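Side-chain contacts in beta-porphyranase B (Bacteroides plebeius, PDB 4AWD), which hydrolyses the red-seaweed polysaccharide porphyran, cutting beta-(1->4) bonds between galactose and alpha-L-galactose-6-sulfate and releasing mainly disaccharides: residues N129-Y133 against G134-T138; P73-T76 against N77-P81; T233-S236 against A237-F240; S90-G94 against C95-I99. All blocks are in the same frame, centred on the assembly; numbering follows the deposited sequence.

Interaction 1. Residues N129-Y133 against G134-T138; sequences NQAHY and GYYET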
loop_
_atom_site.group_PDB
_atom_site.type_symbol
_atom_site.label_atom_id
_atom_site.label_comp_id
_atom_site.label_asym_id
_atom_site.label_seq_id
_atom_site.Cartn_x
_atom_site.Cartn_y
_atom_site.Cartn_z
ATOM N N ASN A 129 -2.258 10.168 -10.560
ATOM C CA ASN A 129 -3.269 9.604 -9.693
ATOM C C ASN A 129 -4.479 9.060 -10.459
ATOM O O ASN A 129 -5.609 9.151 -9.990
ATOM C CB ASN A 129 -3.706 10.662 -8.675
ATOM C CG ASN A 129 -4.284 11.893 -9.335
ATOM O OD1 ASN A 129 -4.474 11.917 -10.550
ATOM N ND2 ASN A 129 -4.546 12.931 -8.544
ATOM N N GLN A 130 -4.232 8.471 -11.620
ATOM C CA GLN A 130 -5.310 7.973 -12.477
ATOM C C GLN A 130 -5.222 6.465 -12.677
ATOM O O GLN A 130 -5.655 5.940 -13.725
ATOM C CB GLN A 130 -5.275 8.683 -13.842
ATOM C CG GLN A 130 -5.441 10.204 -13.769
ATOM C CD GLN A 130 -6.807 10.591 -13.247
ATOM O OE1 GLN A 130 -7.819 10.309 -13.882
ATOM N NE2 GLN A 130 -6.845 11.234 -12.076
ATOM N N ALA A 131 -4.649 5.764 -11.698
ATOM C CA ALA A 131 -4.610 4.303 -11.763
ATOM C C ALA A 131 -6.001 3.799 -11.426
ATOM O O ALA A 131 -6.509 4.085 -10.346
ATOM C CB ALA A 131 -3.591 3.739 -10.802
ATOM N N HIS A 132 -6.632 3.094 -12.370
ATOM C CA HIS A 132 -7.968 2.536 -12.147
ATOM C C HIS A 132 -7.974 1.032 -12.410
ATOM O O HIS A 132 -6.997 0.348 -12.079
ATOM C CB HIS A 132 -9.041 3.257 -12.987
ATOM C CG HIS A 132 -10.359 3.404 -12.281
ATOM N ND1 HIS A 132 -11.323 4.301 -12.682
ATOM C CD2 HIS A 132 -10.850 2.800 -11.170
ATOM C CE1 HIS A 132 -12.361 4.224 -11.867
ATOM N NE2 HIS A 132 -12.095 3.328 -10.935
ATOM N N TYR A 133 -9.057 0.521 -13.009
ATOM C CA TYR A 133 -9.208 -0.928 -13.239
ATOM C C TYR A 133 -8.024 -1.434 -14.032
ATOM O O TYR A 133 -7.550 -0.770 -14.976
ATOM C CB TYR A 133 -10.526 -1.284 -13.948
ATOM C CG TYR A 133 -11.736 -0.573 -13.379
ATOM C CD1 TYR A 133 -11.951 -0.518 -12.006
ATOM C CD2 TYR A 133 -12.642 0.081 -14.210
ATOM C CE1 TYR A 133 -13.040 0.142 -11.481
ATOM C CE2 TYR A 133 -13.754 0.742 -13.679
ATOM C CZ TYR A 133 -13.934 0.758 -12.313
ATOM O OH TYR A 133 -14.993 1.412 -11.762
ATOM N N GLY A 134 -7.534 -2.595 -13.621
ATOM C CA GLY A 134 -6.255 -3.079 -14.096
ATOM C C GLY A 134 -5.602 -3.958 -13.058
ATOM O O GLY A 134 -6.264 -4.442 -12.128
ATOM N N TYR A 135 -4.303 -4.166 -13.224
ATOM C CA TYR A 135 -3.538 -5.083 -12.394
ATOM C C TYR A 135 -2.291 -4.385 -11.839
ATOM O O TYR A 135 -1.590 -3.649 -12.549
ATOM C CB TYR A 135 -3.155 -6.335 -13.192
ATOM C CG TYR A 135 -2.600 -7.465 -12.357
ATOM C CD1 TYR A 135 -1.236 -7.541 -12.071
ATOM C CD2 TYR A 135 -3.438 -8.448 -11.843
ATOM C CE1 TYR A 135 -0.705 -8.586 -11.285
ATOM C CE2 TYR A 135 -2.928 -9.503 -11.068
ATOM C CZ TYR A 135 -1.559 -9.556 -10.786
ATOM O OH TYR A 135 -1.052 -10.581 -10.023
ATOM N N TYR A 136 -2.033 -4.615 -10.560
ATOM C CA TYR A 136 -0.988 -3.911 -9.838
ATOM C C TYR A 136 -0.257 -4.918 -8.977
ATOM O O TYR A 136 -0.886 -5.759 -8.331
ATOM C CB TYR A 136 -1.621 -2.818 -8.977
ATOM C CG TYR A 136 -2.395 -1.817 -9.812
ATOM C CD1 TYR A 136 -1.767 -0.679 -10.343
ATOM C CD2 TYR A 136 -3.739 -2.014 -10.081
ATOM C CE1 TYR A 136 -2.457 0.214 -11.127
ATOM C CE2 TYR A 136 -4.447 -1.109 -10.862
ATOM C CZ TYR A 136 -3.798 -0.001 -11.377
ATOM O OH TYR A 136 -4.516 0.875 -12.155
ATOM N N GLU A 137 1.069 -4.837 -8.957
ATOM C CA GLU A 137 1.852 -5.877 -8.309
ATOM C C GLU A 137 3.229 -5.368 -7.942
ATOM O O GLU A 137 3.800 -4.540 -8.658
ATOM C CB GLU A 137 1.992 -7.081 -9.253
ATOM C CG GLU A 137 2.574 -8.331 -8.591
ATOM C CD GLU A 137 2.143 -9.614 -9.267
ATOM O OE1 GLU A 137 2.737 -9.984 -10.306
ATOM O OE2 GLU A 137 1.199 -10.248 -8.750
ATOM N N THR A 138 3.772 -5.889 -6.844
ATOM C CA THR A 138 5.143 -5.613 -6.472
ATOM C C THR A 138 5.834 -6.891 -6.009
ATOM O O THR A 138 5.179 -7.817 -5.511
ATOM C CB THR A 138 5.237 -4.510 -5.373
ATOM O OG1 THR A 138 6.607 -4.143 -5.190
ATOM C CG2 THR A 138 4.674 -4.976 -4.042
#
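Gly134 opens the strand directly after Tyr133, with phi 151° and psi -163°, an extended conformation open to glycine because it carries no CB to run into Tyr133 O. Its N comes to 3.4 Å from His132 O, but the angle is too poor for a bond, and the carbonyl finds its donor further along the strand. The next residue, Tyr135, turns its side chain away from the loop; its OH donates to Glu137 OE2 at 2.6 Å, meeting the carboxylate from above its plane.

Tyr136 carries the contact. Its OH donates to His132 O at 2.5 Å, with that oxygen lying in the plane of the ring at its edge, so the phenol addresses the loop with its rim. Ala131 CB approaches obliquely, 3.7 Å from Tyr136 CE1. With CG anti to the carbonyl carbon (chi1 -60°), the ring is directed back at residues 131-132. The hydroxyl of this buried residue is thereby satisfied by a main-chain oxygen at the point where the loop after strand 117-126 runs into strand 134-141, which pairs with strands 241-249 and 308-321 in the jelly-roll beta-sandwich of GH16 enzymes.

Glu137 has a second partner for its carboxylate, as OE1 is hydrogen-bonded to His35 NE2. Finally, Thr138 OG1 is hydrogen-bonded to Trp313 O on strand 308-321.

Interaction 2. Residues P73-T76 against N77-P81; sequences PYWT and NGRPP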
loop_
_atom_site.group_PDB
_atom_site.type_symbol
_atom_site.label_atom_id
_atom_site.label_comp_id
_atom_site.label_asym_id
_atom_site.label_seq_id
_atom_site.Cartn_x
_atom_site.Cartn_y
_atom_site.Cartn_z
ATOM N N PRO A 73 3.173 13.626 -0.836
ATOM C CA PRO A 73 2.498 14.869 -0.424
ATOM C C PRO A 73 1.148 14.620 0.269
ATOM O O PRO A 73 0.518 15.559 0.757
ATOM C CB PRO A 73 2.255 15.578 -1.747
ATOM C CG PRO A 73 2.119 14.481 -2.751
ATOM C CD PRO A 73 2.993 13.340 -2.271
ATOM N N TYR A 74 0.713 13.364 0.321
ATOM C CA TYR A 74 -0.641 13.042 0.778
ATOM C C TYR A 74 -0.733 12.650 2.255
ATOM O O TYR A 74 -1.685 13.006 2.934
ATOM C CB TYR A 74 -1.236 11.946 -0.102
ATOM C CG TYR A 74 -1.252 12.288 -1.594
ATOM C CD1 TYR A 74 -2.027 13.344 -2.084
ATOM C CD2 TYR A 74 -0.508 11.534 -2.515
ATOM C CE1 TYR A 74 -2.056 13.642 -3.439
ATOM C CE2 TYR A 74 -0.538 11.817 -3.867
ATOM C CZ TYR A 74 -1.316 12.867 -4.327
ATOM O OH TYR A 74 -1.352 13.152 -5.669
ATOM N N TRP A 75 0.257 11.906 2.726
ATOM C CA TRP A 75 0.378 11.537 4.113
ATOM C C TRP A 75 1.699 12.133 4.584
ATOM O O TRP A 75 2.767 11.524 4.457
ATOM C CB TRP A 75 0.367 10.019 4.247
ATOM C CG TRP A 75 0.176 9.519 5.641
ATOM C CD1 TRP A 75 0.063 10.272 6.775
ATOM C CD2 TRP A 75 0.123 8.147 6.058
ATOM N NE1 TRP A 75 -0.079 9.458 7.870
ATOM C CE2 TRP A 75 -0.049 8.148 7.463
ATOM C CE3 TRP A 75 0.182 6.917 5.381
ATOM C CZ2 TRP A 75 -0.148 6.968 8.210
ATOM C CZ3 TRP A 75 0.084 5.739 6.127
ATOM C CH2 TRP A 75 -0.076 5.779 7.532
ATOM N N THR A 76 1.609 13.347 5.106
ATOM C CA THR A 76 2.763 14.203 5.369
ATOM C C THR A 76 3.402 13.899 6.735
ATOM O O THR A 76 4.633 13.909 6.892
ATOM C CB THR A 76 2.307 15.679 5.304
ATOM O OG1 THR A 76 2.211 16.072 3.933
ATOM C CG2 THR A 76 3.292 16.602 5.994
ATOM N N ASN A 77 2.540 13.639 7.715
ATOM C CA ASN A 77 2.974 13.286 9.056
ATOM C C ASN A 77 2.511 11.884 9.413
ATOM O O ASN A 77 1.309 11.605 9.443
ATOM C CB ASN A 77 2.472 14.328 10.063
ATOM C CG ASN A 77 2.996 15.714 9.757
ATOM O OD1 ASN A 77 4.191 15.997 9.926
ATOM N ND2 ASN A 77 2.112 16.583 9.282
ATOM N N GLY A 78 3.471 10.997 9.667
ATOM C CA GLY A 78 3.158 9.577 9.921
ATOM C C GLY A 78 2.342 9.329 11.183
ATOM O O GLY A 78 1.927 10.262 11.863
ATOM N N ARG A 79 2.102 8.054 11.474
ATOM C CA ARG A 79 1.439 7.639 12.701
ATOM C C ARG A 79 2.504 7.619 13.780
ATOM O O ARG A 79 3.463 6.858 13.674
ATOM C CB ARG A 79 0.822 6.239 12.536
ATOM C CG ARG A 79 -0.110 5.812 13.703
ATOM C CD ARG A 79 -0.897 4.533 13.422
ATOM N NE ARG A 79 -1.714 4.626 12.211
ATOM C CZ ARG A 79 -1.407 4.046 11.047
ATOM N NH1 ARG A 79 -0.294 3.330 10.909
ATOM N NH2 ARG A 79 -2.206 4.204 10.007
ATOM N N PRO A 80 2.356 8.463 14.816
ATOM C CA PRO A 80 3.405 8.496 15.854
ATOM C C PRO A 80 3.658 7.080 16.401
ATOM O O PRO A 80 2.711 6.316 16.586
ATOM C CB PRO A 80 2.819 9.422 16.931
ATOM C CG PRO A 80 1.783 10.248 16.215
ATOM C CD PRO A 80 1.271 9.433 15.068
ATOM N N PRO A 81 4.926 6.733 16.673
ATOM C CA PRO A 81 6.058 7.653 16.699
ATOM C C PRO A 81 6.953 7.679 15.450
ATOM O O PRO A 81 8.108 8.138 15.539
ATOM C CB PRO A 81 6.855 7.155 17.913
ATOM C CG PRO A 81 6.503 5.662 18.021
ATOM C CD PRO A 81 5.317 5.391 17.136
HETATM O O HOH W 1 -0.816 10.061 10.731
#
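Trp75 lays its indole along the main chain of Asn77 and Gly78 until the six-membered ring meets Arg79. Starting at CB, the bond to CG is set anti to the backbone N (chi1 -167°), which carries the ring alongside the following residues. CD1 is the first ring atom to touch, lying 3.2 Å from Asn77 O. NE1 comes next: it donates to a water at 3.0 Å that sits at the indole edge, in the ring plane, and this water in turn gives a weak bond to Gly78 O, so one water links the indole N-H to the main chain three residues on, though loosely on the Gly78 side. Gly78 CA stands 3.8 Å from NE1.

Trp75 and Arg79 probably both bind substrate, as in related enzymes, consistent with a place in the sugar-binding cleft of the GH16 jelly roll; the Trp75 side chain comes within about 6 Å of that of Glu176, the probable nucleophile.

Beyond NE1, CZ2 lies over one face of the Arg79 guanidinium, 3.9 Å from NH2. The far rim of the indole comes nearer still, with CH2 3.6 Å from Arg79 NH2. The planes of the two groups are 63° apart, which rules out a parallel stack. Arg79 bends at chi3 (-57°) to bring its end to the tryptophan, while its NH1 is held by a salt bridge to Glu287 OE2 and a hydrogen bond to Thr288 O. The indole also meets the ring of Phe84 in an edge-to-face (T-shaped) contact.

Interaction 3. Residues T233-S236 against A237-F240; sequences TDPS and AEDF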
loop_
_atom_site.group_PDB
_atom_site.type_symbol
_atom_site.label_atom_id
_atom_site.label_comp_id
_atom_site.label_asym_id
_atom_site.label_seq_id
_atom_site.Cartn_x
_atom_site.Cartn_y
_atom_site.Cartn_z
ATOM N N THR A 233 0.916 -17.384 3.653
ATOM C CA THR A 233 2.012 -16.697 3.010
ATOM C C THR A 233 3.341 -17.059 3.683
ATOM O O THR A 233 3.352 -17.659 4.747
ATOM C CB THR A 233 1.646 -15.185 2.948
ATOM O OG1 THR A 233 1.333 -14.829 1.586
ATOM C CG2 THR A 233 2.691 -14.285 3.535
ATOM N N ASP A 234 4.459 -16.758 3.039
ATOM C CA ASP A 234 5.765 -17.064 3.616
ATOM C C ASP A 234 6.250 -15.883 4.453
ATOM O O ASP A 234 5.813 -14.758 4.221
ATOM C CB ASP A 234 6.767 -17.369 2.505
ATOM C CG ASP A 234 6.315 -18.499 1.619
ATOM O OD1 ASP A 234 6.301 -19.659 2.087
ATOM O OD2 ASP A 234 5.975 -18.229 0.453
ATOM N N PRO A 235 7.164 -16.130 5.424
ATOM C CA PRO A 235 7.644 -15.027 6.281
ATOM C C PRO A 235 8.121 -13.832 5.431
ATOM O O PRO A 235 9.036 -13.976 4.613
ATOM C CB PRO A 235 8.786 -15.669 7.080
ATOM C CG PRO A 235 8.472 -17.132 7.088
ATOM C CD PRO A 235 7.835 -17.407 5.751
ATOM N N SER A 236 7.477 -12.681 5.601
ATOM C CA SER A 236 7.623 -11.581 4.645
ATOM C C SER A 236 9.043 -11.001 4.562
ATOM O O SER A 236 9.450 -10.509 3.520
ATOM C CB SER A 236 6.596 -10.485 4.919
ATOM O OG SER A 236 6.703 -10.028 6.250
ATOM N N ALA A 237 9.795 -11.099 5.654
ATOM C CA ALA A 237 11.162 -10.559 5.719
ATOM C C ALA A 237 12.256 -11.501 5.211
ATOM O O ALA A 237 13.396 -11.082 5.015
ATOM C CB ALA A 237 11.478 -10.114 7.130
ATOM N N GLU A 238 11.920 -12.767 4.997
ATOM C CA GLU A 238 12.942 -13.750 4.616
ATOM C C GLU A 238 13.239 -13.766 3.121
ATOM O O GLU A 238 14.305 -14.231 2.700
ATOM C CB GLU A 238 12.575 -15.168 5.082
ATOM C CG GLU A 238 12.348 -15.350 6.600
ATOM C CD GLU A 238 13.388 -14.665 7.506
ATOM O OE1 GLU A 238 14.533 -14.390 7.070
ATOM O OE2 GLU A 238 13.045 -14.394 8.684
ATOM N N ASP A 239 12.305 -13.281 2.314
ATOM C CA ASP A 239 12.496 -13.353 0.880
ATOM C C ASP A 239 11.564 -12.439 0.112
ATOM O O ASP A 239 10.599 -11.887 0.656
ATOM C CB ASP A 239 12.330 -14.803 0.395
ATOM C CG ASP A 239 13.263 -15.148 -0.756
ATOM O OD1 ASP A 239 13.905 -14.239 -1.343
ATOM O OD2 ASP A 239 13.343 -16.351 -1.077
ATOM N N PHE A 240 11.879 -12.279 -1.165
ATOM C CA PHE A 240 11.072 -11.485 -2.058
ATOM C C PHE A 240 9.884 -12.318 -2.442
ATOM O O PHE A 240 10.010 -13.506 -2.731
ATOM C CB PHE A 240 11.852 -11.125 -3.318
ATOM C CG PHE A 240 12.768 -9.961 -3.145
ATOM C CD1 PHE A 240 12.294 -8.656 -3.313
ATOM C CD2 PHE A 240 14.114 -10.163 -2.828
ATOM C CE1 PHE A 240 13.134 -7.574 -3.161
ATOM C CE2 PHE A 240 14.965 -9.098 -2.660
ATOM C CZ PHE A 240 14.481 -7.789 -2.821
#
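Pro235 and Glu238 make the close part of this contact, by main chain and side chain together. Glu238 N donates to Pro235 O at 3.2 Å with an N-H...O angle of 159°, although the donor stands well above the carbonyl plane. Beside this bond the two side chains meet through carbon: Pro235 CB lies 3.6 Å from Glu238 CG. That methylene reaches the proline because CG is anti to the carbonyl carbon (chi1 -58°), and a second bend at chi2 then turns the rest of the glutamate.

Ser236 is the buried member, its side chain packed against Ala142, Asn200 and Tyr243, and its backbone is bonded to Ala142 and Asn200. Ala237 CB adds a contact with Leu144, so one flank of the turn is joined to neighbouring loops.

The outer flank differs. Glu238 and Asp239 are exposed, and their carboxylates make no contact with residues 233-236. Asp239 turns instead to its own successor, with OD1 accepting from Phe240 N at 2.8 Å from above the carboxylate plane. Phe240 then packs on Tyr310 and Asp312 of strand 308-321.

The bond from Glu238 N (i+3) to Pro235 O (i), with Ser236 and Ala237 both in the right-handed helical region, defines a type I beta turn, closing the loop that delivers the chain into strand 241-249.

Interaction 4. Residues S90-G94 against C95-I99; sequences SVKKG and CLRII. With CA (calcium ion), chain C.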
loop_
_atom_site.group_PDB
_atom_site.type_symbol
_atom_site.label_atom_id
_atom_site.label_comp_id
_atom_site.label_asym_id
_atom_site.label_seq_id
_atom_site.Cartn_x
_atom_site.Cartn_y
_atom_site.Cartn_z
ATOM N N SER A 90 15.632 5.401 -1.301
ATOM C CA SER A 90 16.651 5.379 -2.329
ATOM C C SER A 90 16.355 4.278 -3.349
ATOM O O SER A 90 15.431 3.472 -3.168
ATOM C CB SER A 90 18.031 5.195 -1.695
ATOM O OG SER A 90 18.138 3.935 -1.067
ATOM N N VAL A 91 17.139 4.268 -4.421
ATOM C CA VAL A 91 17.110 3.217 -5.428
ATOM C C VAL A 91 18.551 2.760 -5.608
ATOM O O VAL A 91 19.416 3.545 -5.987
ATOM C CB VAL A 91 16.566 3.736 -6.787
ATOM C CG1 VAL A 91 16.829 2.715 -7.900
ATOM C CG2 VAL A 91 15.087 4.064 -6.692
ATOM N N LYS A 92 18.818 1.497 -5.332
ATOM C CA LYS A 92 20.165 1.001 -5.412
ATOM C C LYS A 92 20.127 -0.487 -5.714
ATOM O O LYS A 92 19.304 -1.203 -5.155
ATOM C CB LYS A 92 20.893 1.289 -4.089
ATOM C CG LYS A 92 22.340 0.799 -4.021
ATOM C CD LYS A 92 23.347 1.858 -4.443
ATOM C CE LYS A 92 24.794 1.380 -4.155
ATOM N NZ LYS A 92 25.036 1.028 -2.710
ATOM N N LYS A 93 21.004 -0.933 -6.618
ATOM C CA LYS A 93 21.159 -2.353 -6.981
ATOM C C LYS A 93 19.851 -3.065 -7.324
ATOM O O LYS A 93 19.611 -4.182 -6.863
ATOM C CB LYS A 93 21.867 -3.131 -5.865
ATOM C CG LYS A 93 23.234 -2.603 -5.463
ATOM C CD LYS A 93 23.633 -3.227 -4.127
ATOM C CE LYS A 93 25.077 -2.915 -3.752
ATOM N NZ LYS A 93 25.414 -3.437 -2.391
ATOM N N GLY A 94 19.002 -2.423 -8.125
ATOM C CA GLY A 94 17.796 -3.089 -8.632
ATOM C C GLY A 94 16.546 -2.967 -7.767
ATOM O O GLY A 94 15.491 -3.497 -8.136
ATOM N N CYS A 95 16.656 -2.268 -6.634
ATOM C CA CYS A 95 15.538 -2.140 -5.692
ATOM C C CYS A 95 15.248 -0.721 -5.255
ATOM O O CYS A 95 16.164 0.081 -5.031
ATOM C CB CYS A 95 15.786 -2.970 -4.436
ATOM S SG CYS A 95 15.649 -4.738 -4.664
ATOM N N LEU A 96 13.962 -0.413 -5.141
ATOM C CA LEU A 96 13.535 0.704 -4.338
ATOM C C LEU A 96 13.774 0.289 -2.887
ATOM O O LEU A 96 13.373 -0.798 -2.466
ATOM C CB LEU A 96 12.049 1.007 -4.566
ATOM C CG LEU A 96 11.423 2.046 -3.622
ATOM C CD1 LEU A 96 11.990 3.460 -3.878
ATOM C CD2 LEU A 96 9.911 2.037 -3.736
ATOM N N ARG A 97 14.446 1.155 -2.138
ATOM C CA ARG A 97 14.763 0.893 -0.733
ATOM C C ARG A 97 14.095 1.926 0.117
ATOM O O ARG A 97 14.346 3.128 -0.054
ATOM C CB ARG A 97 16.258 1.016 -0.482
ATOM C CG ARG A 97 17.087 -0.113 -0.994
ATOM C CD ARG A 97 18.507 0.350 -1.057
ATOM N NE ARG A 97 19.442 -0.728 -1.358
ATOM C CZ ARG A 97 20.744 -0.651 -1.080
ATOM N NH1 ARG A 97 21.233 0.455 -0.496
ATOM N NH2 ARG A 97 21.552 -1.673 -1.361
ATOM N N ILE A 98 13.255 1.469 1.034
ATOM C CA ILE A 98 12.730 2.353 2.071
ATOM C C ILE A 98 13.276 1.905 3.416
ATOM O O ILE A 98 12.873 0.866 3.929
ATOM C CB ILE A 98 11.178 2.416 2.113
ATOM C CG1 ILE A 98 10.589 2.757 0.724
ATOM C CG2 ILE A 98 10.751 3.457 3.145
ATOM C CD1 ILE A 98 9.036 2.728 0.658
ATOM N N ILE A 99 14.208 2.680 3.963
ATOM C CA ILE A 99 14.895 2.301 5.200
ATOM C C ILE A 99 14.253 2.998 6.397
ATOM O O ILE A 99 13.808 4.153 6.289
ATOM C CB ILE A 99 16.451 2.549 5.117
ATOM C CG1 ILE A 99 17.193 1.848 6.267
ATOM C CG2 ILE A 99 16.801 4.058 5.004
ATOM C CD1 ILE A 99 18.746 1.906 6.186
HETATM CA CA CA C . 14.587 -4.183 -10.005
HETATM O O HOH W 2 16.804 4.013 1.371
HETATM O O HOH W 3 18.797 -3.030 -3.055
HETATM O O HOH W 4 24.715 -1.438 -0.675
HETATM O O HOH W 5 13.666 -5.145 -11.960
#
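Arg97 spreads its guanidinium against Lys92, whose CB sits over the centre of one face, 3.6 Å from CZ. Lys93 comes in obliquely, its CD 3.8 Å from Arg97 NH2. At the edge of the guanidinium, in its plane, two waters take up N-H groups: one accepts from Arg97 NE at 2.9 Å and donates to Lys92 O, while the other accepts from Arg97 NH2 and from Lys93 NZ, the latter at 2.7 Å, and more weakly from Lys92 NZ. Nearer the backbone, Ser90 OG lies 3.5 Å from Arg97 CB.

Ser90, Lys92 and Arg97 share one face of a beta hairpin, with Cys95; Lys93 reaches in from the turn. Ser90 with Arg97 and Lys92 with Cys95 are antiparallel hydrogen-bonded pairs; Val91 and Leu96, the non-hydrogen-bonded pair between them, point to the other face, where Leu96 meets Ile284. A type I' turn from Lys92 to Cys95 reverses the chain, with both Lys93 (phi 50°) and Gly94 (phi 90°) at positive phi. Gly94 O then binds the calcium ion at 2.2 Å, with Glu57 O, Asn59 OD1, Asp312 OD1 and a water among its other ligands.

Three cations are gathered at this end: Lys92 NZ and Lys93 NZ each lie 4.4 Å from an Arg97 nitrogen, NH1 and NH2 respectively. The like charges are probably screened by the shared water and by solvent, so any lowering of the lysine pKa values would be slight.

Overall arrangement
Interaction 1 is the buried contact, interactions 2 and 3 lie at the surface, and interaction 4 is intermediate. Strand 308-321 connects several of them: it pairs with strand 134-141 of interaction 1 and strand 95-107 of interaction 4, and receives Phe240 of interaction 3. Interactions 3 and 4 also touch directly, Phe240 CZ lying 3.8 Å from Cys95 SG, while interactions 1 and 2 stand on opposite sides of the chain's centre, about 23 Å between centres. The chemistry follows location: a phenol-to-carbonyl bond in the interior, an aromatic-guanidinium meeting at the probable substrate cleft, a compact loop turn, and a cationic hairpin next to calcium.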